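Local coordinates for conserved hypothetical protein (Sulfolobus solfataricus, PDB 2FNA), which is an archaeal AAA+ ATPase that binds adenine nucleotide and probably couples its hydrolysis to a task not yet defined, at residues Lys87-Lys90 with Leu95-Ala98; Lys97-Ile102 with Leu128-Gln133; Arg220-Ala225 with Thr247-Ile252; Leu254-Lys257 with Phe261-Asn264. All coordinates share one frame; numbering follows the deposited sequence. Where two conformers were deposited one is given.

The four contacts form two pairs at distant parts of the chain, with the centres of contacts 2 and 4 about 52 Å apart. Contacts 1 and 2 share helix 95-98 and sit at one end of the nucleotide-binding domain. Both are buried, but contact 1 joins branched aliphatic side chains while contact 2 sets an alanine and a leucine against a serine. Contacts 3 and 4 share helix 243-256 in the helical region beyond the parallel sheet, and F249 touches A262 between them. Contact 3 is aromatic and buried, on a helix that also reaches ADP. Contact 4 is nearer the surface and sets an asparagine amide against a phenylalanine.

Contact 1: Lys87-Lys90 with Leu95-Ala98; sequences KLVK and LLKA
V89 and L95 mark the closest approach of the two backbones, their CA atoms 5.6 Å apart. Residues 87-90 belong to the last part of helix 74-91, residues 95-98 to the short helix that follows after a brief connection, so the chain turns and lays its next helical piece against the one just finished. Leucine and valine suit such a joint, since it is made of methyl groups and asks for no polar partner. L95 points its CB at the opposite segment and brings CD2 against two residues of the longer helix. This methyl lies 3.5 Å from L88 CD2 and 4.0 Å from V89 CG1. L88 meets it because its CG is anti to the backbone N (chi1 -175°), which swings the branched end round to L95; the two leucines cross at about a right angle. V89 CG1 has two neighbours: besides L95 it rests 3.7 Å from L96 CD1. L96 reaches back with a first torsion of -142°, some way from a staggered value, which suggests mild strain. Its backbone N is buried here without an acceptor, a common cost in the first turn of a helix, where no earlier turn supplies a carbonyl. The cluster continues into helix 124-133, for L88 and L95 both pack on F131, and L95 also on S130. L88 further touches P57, so the joint packs on helix 124-133 and, through L88, reaches the loop that leads into strand 58-62.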
loop_
_atom_site.group_PDB
_atom_site.type_symbol
_atom_site.label_atom_id
_atom_site.label_comp_id
_atom_site.label_asym_id
_atom_site.label_seq_id
_atom_site.Cartn_x
_atom_site.Cartn_y
_atom_site.Cartn_z
ATOM N N LYS A 87 3.233 -21.626 6.798
ATOM C CA LYS A 87 4.380 -21.000 7.451
ATOM C C LYS A 87 4.145 -20.842 8.971
ATOM O O LYS A 87 5.074 -21.010 9.788
ATOM C CB LYS A 87 4.655 -19.628 6.837
ATOM C CG LYS A 87 4.876 -19.606 5.328
ATOM C CD LYS A 87 5.155 -18.186 4.879
ATOM C CE LYS A 87 5.260 -18.062 3.375
ATOM N NZ LYS A 87 5.636 -16.667 2.985
ATOM N N LEU A 88 2.898 -20.533 9.337
ATOM C CA LEU A 88 2.526 -20.284 10.730
ATOM C C LEU A 88 2.478 -21.549 11.592
ATOM O O LEU A 88 2.863 -21.503 12.765
ATOM C CB LEU A 88 1.187 -19.552 10.817
ATOM C CG LEU A 88 0.768 -19.139 12.227
ATOM C CD1 LEU A 88 1.720 -18.115 12.788
ATOM C CD2 LEU A 88 -0.659 -18.617 12.286
ATOM N N VAL A 89 2.000 -22.662 11.032
ATOM C CA VAL A 89 2.002 -23.946 11.759
ATOM C C VAL A 89 3.421 -24.353 12.196
ATOM O O VAL A 89 3.616 -24.837 13.295
ATOM C CB VAL A 89 1.339 -25.098 10.952
ATOM C CG1 VAL A 89 -0.095 -24.747 10.612
ATOM C CG2 VAL A 89 2.130 -25.440 9.685
ATOM N N LYS A 90 4.406 -24.101 11.340
ATOM C CA LYS A 90 5.795 -24.298 11.702
ATOM C C LYS A 90 6.172 -23.515 12.958
ATOM O O LYS A 90 6.925 -24.027 13.782
ATOM C CB LYS A 90 6.724 -23.910 10.550
ATOM C CG LYS A 90 6.602 -24.821 9.349
ATOM C CD LYS A 90 7.553 -24.415 8.241
ATOM C CE LYS A 90 7.712 -25.532 7.213
ATOM N NZ LYS A 90 8.558 -25.113 6.053
ATOM N N LEU A 95 -1.253 -25.411 16.308
ATOM C CA LEU A 95 -2.212 -24.872 15.348
ATOM C C LEU A 95 -2.776 -25.977 14.466
ATOM O O LEU A 95 -3.982 -26.049 14.263
ATOM C CB LEU A 95 -1.560 -23.802 14.480
ATOM C CG LEU A 95 -2.445 -23.074 13.459
ATOM C CD1 LEU A 95 -3.719 -22.585 14.095
ATOM C CD2 LEU A 95 -1.683 -21.930 12.894
ATOM N N LEU A 96 -1.901 -26.838 13.953
ATOM C CA LEU A 96 -2.327 -27.957 13.111
ATOM C C LEU A 96 -3.446 -28.750 13.788
ATOM O O LEU A 96 -4.410 -29.150 13.136
ATOM C CB LEU A 96 -1.143 -28.858 12.763
ATOM C CG LEU A 96 -1.165 -29.413 11.340
ATOM C CD1 LEU A 96 -0.860 -28.318 10.338
ATOM C CD2 LEU A 96 -0.185 -30.582 11.161
ATOM N N LYS A 97 -3.329 -28.938 15.102
ATOM C CA LYS A 97 -4.391 -29.538 15.917
ATOM C C LYS A 97 -5.655 -28.671 15.985
ATOM O O LYS A 97 -6.764 -29.188 15.901
ATOM C CB LYS A 97 -3.867 -29.805 17.340
ATOM C CG LYS A 97 -4.920 -30.310 18.349
ATOM C CD LYS A 97 -4.341 -30.361 19.778
ATOM C CE LYS A 97 -5.431 -30.391 20.867
ATOM N NZ LYS A 97 -5.443 -31.664 21.625
ATOM N N ALA A 98 -5.476 -27.363 16.170
ATOM C CA ALA A 98 -6.601 -26.408 16.254
ATOM C C ALA A 98 -7.338 -26.186 14.913
ATOM O O ALA A 98 -8.519 -25.817 14.911
ATOM C CB ALA A 98 -6.124 -25.075 16.830
#

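Contact 2: Lys97-Ile102 with Leu128-Gln133; sequences KALKNI and LESFEQ
A98 and S130 meet where the two backbones pass closest, CA to CA 5.6 Å, a distance that two small residues readily allow. From its CA, S130 points CB toward the other segment, where it lies 4.1 Å from A98 CB and 3.9 Å from A98 O. The methyl of A98 in turn faces S130 O, the carbonyl of the same residue, at 3.9 Å. This is the close packing of a short helix, 95-98, on helix 124-133, the helix that leads into strand 139-144 of the parallel sheet in this P-loop NTPase fold. One bond further out comes OG. In the conformer described, one of two deposited, chi1 of 73° places the hydroxyl between the backbone N and the carbonyl carbon and lets it bond to L127 O, one turn back, so the polar tip is satisfied within its own helix. In this conformer OG also nears an apolar neighbour, L99 CD2, at 3.3 Å, a contact less certain than that of A98. L99 suits this spot because its long side chain also reaches I85 of helix 74-91 and L127. Its carbonyl starts a type I turn that runs to I102, closed by I102 N on L99 O at 3.2 Å.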
loop_
_atom_site.group_PDB
_atom_site.type_symbol
_atom_site.label_atom_id
_atom_site.label_comp_id
_atom_site.label_asym_id
_atom_site.label_seq_id
_atom_site.Cartn_x
_atom_site.Cartn_y
_atom_site.Cartn_z
ATOM N N LYS A 97 -3.329 -28.938 15.102
ATOM C CA LYS A 97 -4.391 -29.538 15.917
ATOM C C LYS A 97 -5.655 -28.671 15.985
ATOM O O LYS A 97 -6.764 -29.188 15.901
ATOM C CB LYS A 97 -3.867 -29.805 17.340
ATOM C CG LYS A 97 -4.920 -30.310 18.349
ATOM C CD LYS A 97 -4.341 -30.361 19.778
ATOM C CE LYS A 97 -5.431 -30.391 20.867
ATOM N NZ LYS A 97 -5.443 -31.664 21.625
ATOM N N ALA A 98 -5.476 -27.363 16.170
ATOM C CA ALA A 98 -6.601 -26.408 16.254
ATOM C C ALA A 98 -7.338 -26.186 14.913
ATOM O O ALA A 98 -8.519 -25.817 14.911
ATOM C CB ALA A 98 -6.124 -25.075 16.830
ATOM N N LEU A 99 -6.650 -26.412 13.790
ATOM C CA LEU A 99 -7.270 -26.327 12.455
ATOM C C LEU A 99 -7.947 -27.633 12.026
ATOM O O LEU A 99 -8.654 -27.670 11.015
ATOM C CB LEU A 99 -6.226 -25.932 11.396
ATOM C CG LEU A 99 -5.605 -24.551 11.575
ATOM C CD1 LEU A 99 -4.470 -24.303 10.585
ATOM C CD2 LEU A 99 -6.671 -23.494 11.453
ATOM N N LYS A 100 -7.722 -28.705 12.781
ATOM C CA LYS A 100 -8.247 -30.025 12.421
ATOM C C LYS A 100 -9.780 -30.024 12.324
ATOM O O LYS A 100 -10.345 -30.607 11.388
ATOM C CB LYS A 100 -7.751 -31.096 13.419
ATOM C CG LYS A 100 -7.934 -32.549 12.959
ATOM C CD LYS A 100 -7.432 -33.548 13.993
ATOM N N ASN A 101 -10.449 -29.361 13.268
ATOM C CA ASN A 101 -11.918 -29.341 13.298
ATOM C C ASN A 101 -12.554 -28.154 12.547
ATOM O O ASN A 101 -13.757 -27.902 12.691
ATOM C CB ASN A 101 -12.420 -29.375 14.743
ATOM N N ILE A 102 -11.770 -27.428 11.749
ATOM C CA ILE A 102 -12.352 -26.407 10.868
ATOM C C ILE A 102 -13.025 -27.134 9.691
ATOM O O ILE A 102 -12.420 -28.013 9.069
ATOM C CB ILE A 102 -11.305 -25.378 10.355
ATOM C CG1 ILE A 102 -10.585 -24.678 11.522
ATOM C CG2 ILE A 102 -11.973 -24.320 9.453
ATOM C CD1 ILE A 102 -11.418 -23.632 12.259
ATOM N N LEU A 128 -9.472 -17.357 12.642
ATOM C CA LEU A 128 -8.740 -16.390 13.472
ATOM C C LEU A 128 -8.744 -16.828 14.926
ATOM O O LEU A 128 -7.732 -16.718 15.637
ATOM C CB LEU A 128 -9.378 -15.010 13.381
ATOM C CG LEU A 128 -9.374 -14.277 12.034
ATOM C CD1 LEU A 128 -10.138 -12.980 12.189
ATOM C CD2 LEU A 128 -7.978 -14.010 11.571
ATOM N N GLU A 129 -9.903 -17.307 15.356
ATOM C CA GLU A 129 -10.095 -17.788 16.709
ATOM C C GLU A 129 -9.184 -18.975 17.025
ATOM O O GLU A 129 -8.767 -19.150 18.173
ATOM C CB GLU A 129 -11.568 -18.155 16.922
ATOM C CG GLU A 129 -11.951 -18.265 18.379
ATOM C CD GLU A 129 -13.440 -18.081 18.649
ATOM O OE1 GLU A 129 -14.210 -17.688 17.737
ATOM O OE2 GLU A 129 -13.827 -18.325 19.808
ATOM N N SER A 130 -8.851 -19.771 16.007
ATOM C CA SER A 130 -7.960 -20.933 16.188
ATOM C C SER A 130 -6.483 -20.542 16.245
ATOM O O SER A 130 -5.683 -21.220 16.890
ATOM C CB SER A 130 -8.167 -21.948 15.070
ATOM O OG SER A 130 -7.611 -21.483 13.865
ATOM N N PHE A 131 -6.114 -19.460 15.554
ATOM C CA PHE A 131 -4.787 -18.884 15.686
ATOM C C PHE A 131 -4.620 -18.440 17.121
ATOM O O PHE A 131 -3.586 -18.704 17.743
ATOM C CB PHE A 131 -4.599 -17.650 14.806
ATOM C CG PHE A 131 -4.713 -17.897 13.328
ATOM C CD1 PHE A 131 -4.601 -19.159 12.779
ATOM C CD2 PHE A 131 -4.907 -16.814 12.467
ATOM C CE1 PHE A 131 -4.702 -19.343 11.400
ATOM C CE2 PHE A 131 -4.997 -16.999 11.089
ATOM C CZ PHE A 131 -4.897 -18.271 10.561
ATOM N N GLU A 132 -5.650 -17.764 17.636
ATOM C CA GLU A 132 -5.659 -17.286 19.023
ATOM C C GLU A 132 -5.608 -18.440 20.014
ATOM O O GLU A 132 -4.889 -18.349 21.002
ATOM C CB GLU A 132 -6.854 -16.344 19.284
ATOM C CG GLU A 132 -7.215 -16.188 20.759
ATOM C CD GLU A 132 -7.912 -14.893 21.108
ATOM O OE1 GLU A 132 -7.660 -13.878 20.434
ATOM O OE2 GLU A 132 -8.680 -14.892 22.101
ATOM N N GLN A 133 -6.339 -19.526 19.754
ATOM C CA GLN A 133 -6.246 -20.735 20.602
ATOM C C GLN A 133 -4.844 -21.348 20.644
ATOM O O GLN A 133 -4.414 -21.866 21.678
ATOM C CB GLN A 133 -7.238 -21.823 20.156
ATOM C CG GLN A 133 -8.422 -22.025 21.105
ATOM C CD GLN A 133 -9.564 -21.024 20.886
ATOM O OE1 GLN A 133 -10.735 -21.415 20.814
ATOM N NE2 GLN A 133 -9.228 -19.733 20.783
#

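Contact 3: Arg220-Ala225 with Thr247-Ile252; sequences RGFQEA and TYFGFI. With ADP (adenosine-5'-diphosphate), chain D.
A single side chain, F222, makes the whole contribution of segment 220-225 to this contact, although G221 and G250 bring the two helices near each other. Its CG is anti to the carbonyl carbon (chi1 -67°), which directs the ring to the opposite helix. There F249 CE2 arrives at the edge of the F222 ring, near its plane, 4.0 Å from F222 CZ, and the two side chains cross at about a right angle. F222 CE1 also passes 4.2 Å from G250 O. Glycine suits that position, for with no side chain its backbone can lie beside the ring. Phenylalanine suits the other two, being long enough to reach across and wholly apolar; F222 further stacks on F229 and meets F4 edge-to-face.

Two residues before F249, T247 leaves the aromatic cluster and turns to the nucleotide. Its OG1 lies 3.4 Å from C1' of ADP while bonding to P243 O, and its CG2 stands 3.8 Å from O3' of the same ligand. With an alanine here, the ribose would probably lose much of its packing on this side, and P243 O its hydroxyl partner. K9 touches T247 and bonds to ADP through NZ. Helices 211-225, 232-239 and 243-256, following the parallel sheet, are consistent with the helical lid of AAA+ ATPases, which covers the nucleotide beside the P-loop core.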
loop_
_atom_site.group_PDB
_atom_site.type_symbol
_atom_site.label_atom_id
_atom_site.label_comp_id
_atom_site.label_asym_id
_atom_site.label_seq_id
_atom_site.Cartn_x
_atom_site.Cartn_y
_atom_site.Cartn_z
ATOM N N ARG A 220 23.028 10.282 4.276
ATOM C CA ARG A 220 23.288 9.091 5.063
ATOM C C ARG A 220 23.706 7.881 4.215
ATOM O O ARG A 220 24.589 7.136 4.606
ATOM C CB ARG A 220 22.092 8.747 5.935
ATOM C CG ARG A 220 22.240 7.385 6.540
ATOM C CD ARG A 220 21.403 7.157 7.752
ATOM N NE ARG A 220 21.285 5.712 7.919
ATOM C CZ ARG A 220 20.519 5.114 8.821
ATOM N NH1 ARG A 220 19.798 5.845 9.670
ATOM N NH2 ARG A 220 20.480 3.778 8.862
ATOM N N GLY A 221 23.104 7.684 3.048
ATOM C CA GLY A 221 23.425 6.506 2.242
ATOM C C GLY A 221 24.767 6.617 1.555
ATOM O O GLY A 221 25.475 5.614 1.347
ATOM N N PHE A 222 25.132 7.841 1.186
ATOM C CA PHE A 222 26.471 8.093 0.599
ATOM C C PHE A 222 27.613 8.024 1.608
ATOM O O PHE A 222 28.694 7.440 1.328
ATOM C CB PHE A 222 26.458 9.430 -0.156
ATOM C CG PHE A 222 25.570 9.419 -1.380
ATOM C CD1 PHE A 222 25.499 8.296 -2.199
ATOM C CD2 PHE A 222 24.791 10.520 -1.711
ATOM C CE1 PHE A 222 24.690 8.281 -3.332
ATOM C CE2 PHE A 222 23.990 10.516 -2.838
ATOM C CZ PHE A 222 23.922 9.393 -3.646
ATOM N N GLN A 223 27.389 8.606 2.783
ATOM C CA GLN A 223 28.327 8.484 3.889
ATOM C C GLN A 223 28.566 7.008 4.245
ATOM O O GLN A 223 29.713 6.554 4.357
ATOM C CB GLN A 223 27.883 9.352 5.090
ATOM C CG GLN A 223 27.946 10.877 4.728
ATOM C CD GLN A 223 27.846 11.836 5.925
ATOM O OE1 GLN A 223 27.461 11.436 7.040
ATOM N NE2 GLN A 223 28.189 13.123 5.689
ATOM N N GLU A 224 27.497 6.242 4.296
ATOM C CA GLU A 224 27.586 4.799 4.489
ATOM C C GLU A 224 28.327 4.028 3.382
ATOM O O GLU A 224 29.078 3.098 3.686
ATOM C CB GLU A 224 26.172 4.264 4.653
ATOM C CG GLU A 224 25.975 2.758 4.495
ATOM C CD GLU A 224 24.486 2.394 4.607
ATOM O OE1 GLU A 224 23.871 2.750 5.656
ATOM O OE2 GLU A 224 23.953 1.793 3.635
ATOM N N ALA A 225 28.118 4.382 2.108
ATOM C CA ALA A 225 28.912 3.792 1.007
ATOM C C ALA A 225 30.368 4.272 1.005
ATOM O O ALA A 225 31.231 3.672 0.362
ATOM C CB ALA A 225 28.264 4.094 -0.359
ATOM N N THR A 247 15.631 6.255 -3.223
ATOM C CA THR A 247 16.340 4.989 -3.015
ATOM C C THR A 247 16.928 4.423 -4.312
ATOM O O THR A 247 18.077 4.017 -4.325
ATOM C CB THR A 247 15.385 3.934 -2.403
ATOM O OG1 THR A 247 14.853 4.419 -1.174
ATOM C CG2 THR A 247 16.077 2.571 -2.111
ATOM N N TYR A 248 16.108 4.334 -5.360
ATOM C CA TYR A 248 16.544 3.876 -6.667
ATOM C C TYR A 248 17.677 4.767 -7.198
ATOM O O TYR A 248 18.689 4.267 -7.565
ATOM C CB TYR A 248 15.369 3.915 -7.644
ATOM C CG TYR A 248 15.625 3.207 -8.956
ATOM C CD1 TYR A 248 15.410 1.839 -9.070
ATOM C CD2 TYR A 248 16.058 3.901 -10.085
ATOM C CE1 TYR A 248 15.636 1.169 -10.283
ATOM C CE2 TYR A 248 16.287 3.234 -11.286
ATOM C CZ TYR A 248 16.073 1.871 -11.381
ATOM O OH TYR A 248 16.311 1.163 -12.594
ATOM N N PHE A 249 17.494 6.093 -7.175
ATOM C CA PHE A 249 18.546 7.035 -7.536
ATOM C C PHE A 249 19.833 6.745 -6.795
ATOM O O PHE A 249 20.890 6.716 -7.378
ATOM C CB PHE A 249 18.164 8.492 -7.228
ATOM C CG PHE A 249 19.344 9.424 -7.314
ATOM C CD1 PHE A 249 19.788 9.886 -8.553
ATOM C CD2 PHE A 249 20.047 9.790 -6.180
ATOM C CE1 PHE A 249 20.887 10.684 -8.655
ATOM C CE2 PHE A 249 21.155 10.605 -6.288
ATOM C CZ PHE A 249 21.580 11.042 -7.537
ATOM N N GLY A 250 19.744 6.568 -5.476
ATOM C CA GLY A 250 20.928 6.329 -4.678
ATOM C C GLY A 250 21.604 5.058 -5.124
ATOM O O GLY A 250 22.810 5.008 -5.246
ATOM N N PHE A 251 20.813 4.036 -5.422
ATOM C CA PHE A 251 21.367 2.779 -5.865
ATOM C C PHE A 251 22.096 2.966 -7.207
ATOM O O PHE A 251 23.246 2.544 -7.353
ATOM C CB PHE A 251 20.285 1.690 -5.978
ATOM C CG PHE A 251 20.846 0.348 -6.396
ATOM C CD1 PHE A 251 21.186 0.109 -7.711
ATOM C CD2 PHE A 251 21.077 -0.645 -5.463
ATOM C CE1 PHE A 251 21.777 -1.102 -8.111
ATOM C CE2 PHE A 251 21.646 -1.850 -5.845
ATOM C CZ PHE A 251 21.984 -2.082 -7.181
ATOM N N ILE A 252 21.424 3.594 -8.171
ATOM C CA ILE A 252 22.000 3.790 -9.489
ATOM C C ILE A 252 23.238 4.655 -9.429
ATOM O O ILE A 252 24.241 4.359 -10.087
ATOM C CB ILE A 252 20.996 4.406 -10.509
ATOM C CG1 ILE A 252 19.782 3.495 -10.709
ATOM C CG2 ILE A 252 21.673 4.629 -11.842
ATOM C CD1 ILE A 252 20.119 2.114 -11.171
HETATM P PB ADP D . 5.334 1.101 0.024
HETATM O O1B ADP D . 4.850 2.266 0.826
HETATM O O2B ADP D . 5.033 1.273 -1.462
HETATM O O3B ADP D . 5.032 -0.258 0.560
HETATM P PA ADP D . 8.131 0.185 0.277
HETATM O O1A ADP D . 8.315 -0.306 1.676
HETATM O O2A ADP D . 7.901 -0.915 -0.673
HETATM O O3A ADP D . 6.982 1.320 0.074
HETATM O "O5'" ADP D . 9.382 1.112 -0.038
HETATM C "C5'" ADP D . 9.658 1.616 -1.356
HETATM C "C4'" ADP D . 11.166 1.637 -1.596
HETATM O "O4'" ADP D . 11.794 2.687 -0.885
HETATM C "C3'" ADP D . 11.886 0.398 -1.164
HETATM O "O3'" ADP D . 13.058 0.275 -1.998
HETATM C "C2'" ADP D . 12.348 0.707 0.243
HETATM O "O2'" ADP D . 13.508 -0.023 0.615
HETATM C "C1'" ADP D . 12.665 2.170 0.105
HETATM N N9 ADP D . 12.437 2.982 1.296
HETATM C C8 ADP D . 11.297 3.639 1.597
HETATM N N7 ADP D . 11.450 4.342 2.718
HETATM C C5 ADP D . 12.709 4.119 3.165
HETATM C C6 ADP D . 13.546 4.558 4.304
HETATM N N6 ADP D . 13.040 5.381 5.244
HETATM N N1 ADP D . 14.834 4.115 4.377
HETATM C C2 ADP D . 15.365 3.303 3.444
HETATM N N3 ADP D . 14.668 2.871 2.380
HETATM C C4 ADP D . 13.371 3.249 2.201
#

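Contact 4: Leu254-Lys257 with Phe261-Asn264; sequences LDNK and FAIN
N256 and F261 bury most of the surface here, with A262 a smaller third. The asparagine, whose CB points at the other segment, lays its amide obliquely against the phenylalanine, the two planes 40° apart. N256 ND2 and CG lie 3.1 and 3.3 Å from F261 CD2, unusually short, and with chi1 of N256 close to eclipsed (115°) the exact amide placement is doubtful. The ring is brought there by its first torsion, which sets CG anti to the backbone N (chi1 177°). On the other branch, N256 OD1 lies 4.1 Å from A262 CB.

The three residues join the end of helix 243-256 to the start of helix 259-282 across a very short loop. K257 leaves helical conformation with positive phi, and N256 OD1 accepts a bond from N258 N, two residues on, which makes an Asx turn. Asparagine suits the place because its carbonyl oxygen can close this turn while its NH2 end lies against the ring. A leucine in its place would probably leave N258 N without that acceptor and the loop freer to shift. N258 uses its OD1 to accept F261 N, in the first turn of the second helix. Alanine at A262 lets the second helix come close to the first, since its small CB packs among F249, I252 and Y253 on the buried side, whereas the F261 ring lies on the exposed one.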
loop_
_atom_site.group_PDB
_atom_site.type_symbol
_atom_site.label_atom_id
_atom_site.label_comp_id
_atom_site.label_asym_id
_atom_site.label_seq_id
_atom_site.Cartn_x
_atom_site.Cartn_y
_atom_site.Cartn_z
ATOM N N LEU A 254 25.327 5.020 -6.980
ATOM C CA LEU A 254 26.411 4.224 -6.418
ATOM C C LEU A 254 26.969 3.268 -7.446
ATOM O O LEU A 254 28.159 2.979 -7.497
ATOM C CB LEU A 254 25.914 3.458 -5.187
ATOM C CG LEU A 254 25.707 4.251 -3.890
ATOM C CD1 LEU A 254 25.398 3.293 -2.769
ATOM C CD2 LEU A 254 26.911 5.087 -3.529
ATOM N N ASP A 255 26.100 2.806 -8.315
ATOM C CA ASP A 255 26.498 1.819 -9.274
ATOM C C ASP A 255 27.269 2.429 -10.419
ATOM O O ASP A 255 28.133 1.787 -10.980
ATOM C CB ASP A 255 25.266 1.101 -9.822
ATOM C CG ASP A 255 25.635 -0.128 -10.581
ATOM O OD1 ASP A 255 26.417 -0.945 -10.024
ATOM O OD2 ASP A 255 25.193 -0.243 -11.735
ATOM N N ASN A 256 26.944 3.663 -10.778
ATOM C CA ASN A 256 27.550 4.246 -11.934
ATOM C C ASN A 256 28.324 5.585 -11.711
ATOM O O ASN A 256 29.195 5.916 -12.497
ATOM C CB ASN A 256 26.483 4.335 -13.019
ATOM C CG ASN A 256 26.153 5.731 -13.363
ATOM O OD1 ASN A 256 25.628 6.488 -12.523
ATOM N ND2 ASN A 256 26.514 6.132 -14.598
ATOM N N LYS A 257 28.018 6.334 -10.656
ATOM C CA LYS A 257 28.717 7.592 -10.303
ATOM C C LYS A 257 28.623 8.708 -11.349
ATOM O O LYS A 257 29.489 9.576 -11.405
ATOM C CB LYS A 257 30.194 7.345 -9.994
ATOM C CG LYS A 257 30.460 6.232 -8.997
ATOM C CD LYS A 257 30.353 6.701 -7.584
ATOM C CE LYS A 257 30.757 5.591 -6.627
ATOM N NZ LYS A 257 32.187 5.188 -6.759
ATOM N N PHE A 261 23.210 10.533 -15.616
ATOM C CA PHE A 261 22.772 9.181 -15.905
ATOM C C PHE A 261 21.865 8.647 -14.798
ATOM O O PHE A 261 20.798 8.131 -15.101
ATOM C CB PHE A 261 23.973 8.258 -16.138
ATOM C CG PHE A 261 23.606 6.815 -16.380
ATOM C CD1 PHE A 261 23.347 6.362 -17.660
ATOM C CD2 PHE A 261 23.551 5.905 -15.318
ATOM C CE1 PHE A 261 23.026 5.040 -17.886
ATOM C CE2 PHE A 261 23.243 4.576 -15.541
ATOM C CZ PHE A 261 22.972 4.145 -16.832
ATOM N N ALA A 262 22.268 8.773 -13.536
ATOM C CA ALA A 262 21.460 8.271 -12.406
ATOM C C ALA A 262 20.097 8.954 -12.273
ATOM O O ALA A 262 19.102 8.299 -11.955
ATOM C CB ALA A 262 22.223 8.357 -11.098
ATOM N N ILE A 263 20.051 10.258 -12.502
ATOM C CA ILE A 263 18.773 10.979 -12.544
ATOM C C ILE A 263 17.883 10.546 -13.687
ATOM O O ILE A 263 16.689 10.300 -13.462
ATOM C CB ILE A 263 18.987 12.500 -12.610
ATOM C CG1 ILE A 263 19.397 12.988 -11.219
ATOM C CG2 ILE A 263 17.689 13.225 -13.084
ATOM C CD1 ILE A 263 19.827 14.400 -11.150
ATOM N N ASN A 264 18.444 10.482 -14.908
ATOM C CA ASN A 264 17.658 10.145 -16.073
ATOM C C ASN A 264 17.149 8.715 -15.975
ATOM O O ASN A 264 16.007 8.438 -16.318
ATOM C CB ASN A 264 18.464 10.358 -17.364
ATOM C CG ASN A 264 18.638 11.835 -17.714
ATOM O OD1 ASN A 264 17.748 12.655 -17.481
ATOM N ND2 ASN A 264 19.788 12.173 -18.281
#